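Local coordinates for glucose-inhibited division protein A-related protein, probable oxidoreductase (Thermus thermophilus, PDB 2CUL) that binds flavin-adenine dinucleotide in a Rossmann-type fold and is probably an oxidoreductase related to the glucose-inhibited division protein GidA, at residues A[11-16]-A[40-45]. Sequence-based numbering, arbitrary orientation.
With FAD (flavin-adenine dinucleotide), chain B.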
loop_
_atom_site.group_PDB
_atom_site.type_symbol
_atom_site.label_atom_id
_atom_site.label_comp_id
_atom_site.label_asym_id
_atom_site.label_seq_id
_atom_site.Cartn_x
_atom_site.Cartn_y
_atom_site.Cartn_z
ATOM N N ALA A 11 3.500 2.306 -1.688
ATOM C CA ALA A 11 4.648 1.482 -2.050
ATOM C C ALA A 11 5.200 0.736 -0.846
ATOM O O ALA A 11 6.410 0.741 -0.597
ATOM C CB ALA A 11 5.736 2.354 -2.668
ATOM N N GLY A 12 4.304 0.097 -0.103
ATOM C CA GLY A 12 4.705 -0.658 1.067
ATOM C C GLY A 12 4.823 -2.135 0.743
ATOM O O GLY A 12 4.880 -2.524 -0.423
ATOM N N PHE A 13 4.839 -2.971 1.773
ATOM C CA PHE A 13 4.992 -4.402 1.555
ATOM C C PHE A 13 3.966 -5.051 0.635
ATOM O O PHE A 13 4.328 -5.897 -0.177
ATOM C CB PHE A 13 5.058 -5.123 2.903
ATOM C CG PHE A 13 6.347 -4.880 3.635
ATOM C CD1 PHE A 13 7.434 -5.735 3.459
ATOM C CD2 PHE A 13 6.502 -3.755 4.442
ATOM C CE1 PHE A 13 8.658 -5.470 4.075
ATOM C CE2 PHE A 13 7.723 -3.480 5.062
ATOM C CZ PHE A 13 8.802 -4.340 4.877
ATOM N N SER A 14 2.699 -4.656 0.730
ATOM C CA SER A 14 1.692 -5.258 -0.140
ATOM C C SER A 14 1.637 -4.578 -1.506
ATOM O O SER A 14 1.589 -5.247 -2.532
ATOM C CB SER A 14 0.302 -5.217 0.518
ATOM O OG SER A 14 -0.137 -3.888 0.753
ATOM N N GLY A 15 1.653 -3.248 -1.512
ATOM C CA GLY A 15 1.589 -2.505 -2.759
ATOM C C GLY A 15 2.788 -2.691 -3.666
ATOM O O GLY A 15 2.637 -2.861 -4.874
ATOM N N ALA A 16 3.985 -2.649 -3.091
ATOM C CA ALA A 16 5.199 -2.827 -3.885
ATOM C C ALA A 16 5.301 -4.258 -4.413
ATOM O O ALA A 16 5.765 -4.480 -5.533
ATOM C CB ALA A 16 6.426 -2.482 -3.049
ATOM N N MET A 40 8.733 0.710 1.163
ATOM C CA MET A 40 9.079 -0.563 1.794
ATOM C C MET A 40 9.816 -0.428 3.123
ATOM O O MET A 40 10.669 -1.254 3.448
ATOM C CB MET A 40 9.928 -1.396 0.831
ATOM C CG MET A 40 9.173 -1.948 -0.353
ATOM S SD MET A 40 8.138 -3.336 0.122
ATOM C CE MET A 40 9.376 -4.658 0.224
ATOM N N MET A 41 9.482 0.600 3.896
ATOM C CA MET A 41 10.116 0.807 5.192
ATOM C C MET A 41 9.538 -0.163 6.219
ATOM O O MET A 41 8.326 -0.243 6.389
ATOM C CB MET A 41 9.877 2.241 5.677
ATOM C CG MET A 41 10.602 2.588 6.977
ATOM S SD MET A 41 12.399 2.570 6.788
ATOM C CE MET A 41 12.627 4.122 5.873
ATOM N N PRO A 42 10.399 -0.923 6.909
ATOM C CA PRO A 42 9.894 -1.865 7.911
ATOM C C PRO A 42 9.689 -1.184 9.259
ATOM O O PRO A 42 10.054 -0.022 9.454
ATOM C CB PRO A 42 11.015 -2.908 8.027
ATOM C CG PRO A 42 11.934 -2.635 6.843
ATOM C CD PRO A 42 11.829 -1.153 6.648
ATOM N N PHE A 43 9.087 -1.925 10.180
ATOM C CA PHE A 43 8.926 -1.475 11.551
ATOM C C PHE A 43 10.142 -2.199 12.129
ATOM O O PHE A 43 11.225 -1.621 12.209
ATOM C CB PHE A 43 7.617 -2.000 12.137
ATOM C CG PHE A 43 6.409 -1.190 11.746
ATOM C CD1 PHE A 43 6.075 -0.033 12.445
ATOM C CD2 PHE A 43 5.595 -1.594 10.695
ATOM C CE1 PHE A 43 4.939 0.708 12.106
ATOM C CE2 PHE A 43 4.457 -0.862 10.346
ATOM C CZ PHE A 43 4.129 0.290 11.055
ATOM N N LEU A 44 9.984 -3.470 12.492
ATOM C CA LEU A 44 11.123 -4.245 12.978
ATOM C C LEU A 44 11.792 -4.881 11.761
ATOM O O LEU A 44 11.155 -5.086 10.724
ATOM C CB LEU A 44 10.672 -5.353 13.932
ATOM C CG LEU A 44 10.196 -4.949 15.325
ATOM C CD1 LEU A 44 9.810 -6.202 16.087
ATOM C CD2 LEU A 44 11.295 -4.191 16.053
ATOM N N PRO A 45 13.089 -5.196 11.863
ATOM C CA PRO A 45 13.787 -5.811 10.730
ATOM C C PRO A 45 13.098 -7.084 10.229
ATOM O O PRO A 45 12.782 -7.979 11.015
ATOM C CB PRO A 45 15.170 -6.106 11.303
ATOM C CG PRO A 45 15.379 -4.971 12.248
ATOM C CD PRO A 45 14.033 -4.871 12.949
HETATM P PA FAD B . 2.844 -0.223 4.457
HETATM O O1A FAD B . 2.730 0.602 5.670
HETATM O O2A FAD B . 4.021 -1.111 4.281
HETATM O O5B FAD B . 2.772 0.717 3.171
HETATM C C5B FAD B . 1.733 1.691 3.050
HETATM C C4B FAD B . 2.257 2.740 2.078
HETATM O O4B FAD B . 1.139 3.530 1.673
HETATM C C3B FAD B . 3.284 3.717 2.685
HETATM O O3B FAD B . 4.435 3.845 1.879
HETATM C C2B FAD B . 2.502 4.990 2.820
HETATM O O2B FAD B . 3.258 6.177 2.872
HETATM C C1B FAD B . 1.554 4.888 1.629
HETATM N N9A FAD B . 0.357 5.721 1.715
HETATM C C8A FAD B . -0.611 5.686 2.691
HETATM N N7A FAD B . -1.575 6.573 2.476
HETATM C C5A FAD B . -1.208 7.206 1.305
HETATM C C6A FAD B . -1.819 8.242 0.558
HETATM N N6A FAD B . -2.956 8.822 0.899
HETATM N N1A FAD B . -1.177 8.657 -0.598
HETATM C C2A FAD B . 0.008 8.069 -0.978
HETATM N N3A FAD B . 0.641 7.074 -0.302
HETATM C C4A FAD B . -0.006 6.682 0.828
HETATM N N1 FAD B . 4.683 -6.845 10.622
HETATM C C2 FAD B . 5.857 -7.551 10.760
HETATM O O2 FAD B . 6.073 -8.539 10.100
HETATM N N3 FAD B . 6.806 -7.097 11.688
HETATM C C4 FAD B . 6.645 -5.984 12.484
HETATM O O4 FAD B . 7.534 -5.636 13.290
HETATM C C4X FAD B . 5.440 -5.263 12.345
HETATM N N5 FAD B . 5.202 -4.136 13.119
HETATM C C5X FAD B . 4.024 -3.425 12.989
HETATM C C6 FAD B . 3.808 -2.296 13.778
HETATM C C7 FAD B . 2.632 -1.529 13.685
HETATM C C7M FAD B . 2.468 -0.315 14.566
HETATM C C8 FAD B . 1.626 -1.937 12.737
HETATM C C8M FAD B . 0.343 -1.169 12.567
HETATM C C9 FAD B . 1.826 -3.086 11.932
HETATM C C9A FAD B . 3.017 -3.852 12.034
HETATM N N10 FAD B . 3.265 -5.024 11.235
HETATM C C10 FAD B . 4.472 -5.729 11.393
HETATM C "C1'" FAD B . 2.250 -5.540 10.231
HETATM C "C2'" FAD B . 2.517 -5.336 8.722
HETATM O "O2'" FAD B . 3.487 -6.254 8.293
HETATM C "C3'" FAD B . 2.989 -3.907 8.386
HETATM O "O3'" FAD B . 2.027 -2.936 8.797
HETATM C "C4'" FAD B . 3.213 -3.686 6.876
HETATM O "O4'" FAD B . 3.924 -2.473 6.640
HETATM C "C5'" FAD B . 1.846 -3.666 6.166
HETATM O "O5'" FAD B . 2.042 -3.511 4.751
HETATM P P FAD B . 1.163 -2.531 3.868
HETATM O O1P FAD B . 1.664 -2.723 2.497
HETATM O O2P FAD B . -0.302 -2.781 4.086
HETATM O O3P FAD B . 1.480 -1.082 4.397
#
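Met-40 curls against the start of helix 13-24, its chain bent at chi2 (-75°) and again at chi3 (-78°), the second bend bringing CE to Phe-13 CD1 at 3.9 Å. Backbone N of Met-40 donates to Ala-11 O at 2.9 Å, in the carbonyl plane. Beyond CB, CG lies beside Ala-16 CB; SD then sits 3.4 Å from Gly-12 O and over one face of the Phe-13 ring, displaced toward its rim, a Met-aromatic contact. At the edge of the same ring, CE2 meets Met-41 O and Pro-42 CA, while CZ touches Pro-42 CG; Tyr-213 stacks on Phe-13 from helix 213-230. Residues 11-16 are the turn and first helical turn that follow strand 6-9, the nucleotide-binding corner of a Rossmann-type fold; Gly-12 in the turn and Gly-15 in the helix fit the GxGxxG pattern. Gly-12 CA passes 3.2 Å from FAD O5B, where a side chain would collide with the cofactor. The chain then turns two amides at the helix start to the pyrophosphate: Phe-13 N bonds O2A of FAD, and O1P of FAD accepts both Ser-14 N, nearly straight at 170°, and Ser-14 OG at 2.8 Å. Residues 40-45 carry the contact on to the flavin. Phe-43 lays one ring face against the isoalloxazine, CD2 3.3 Å from C5X of FAD, and Arg-140 makes a cation-pi contact with the ring. An alanine at Phe-43 would probably leave the benzenoid part of the flavin without this stacked face and Arg-140 without its aromatic partner. Next along, Leu-44 N reaches O4 of FAD in a weak hydrogen bond of 3.4 Å.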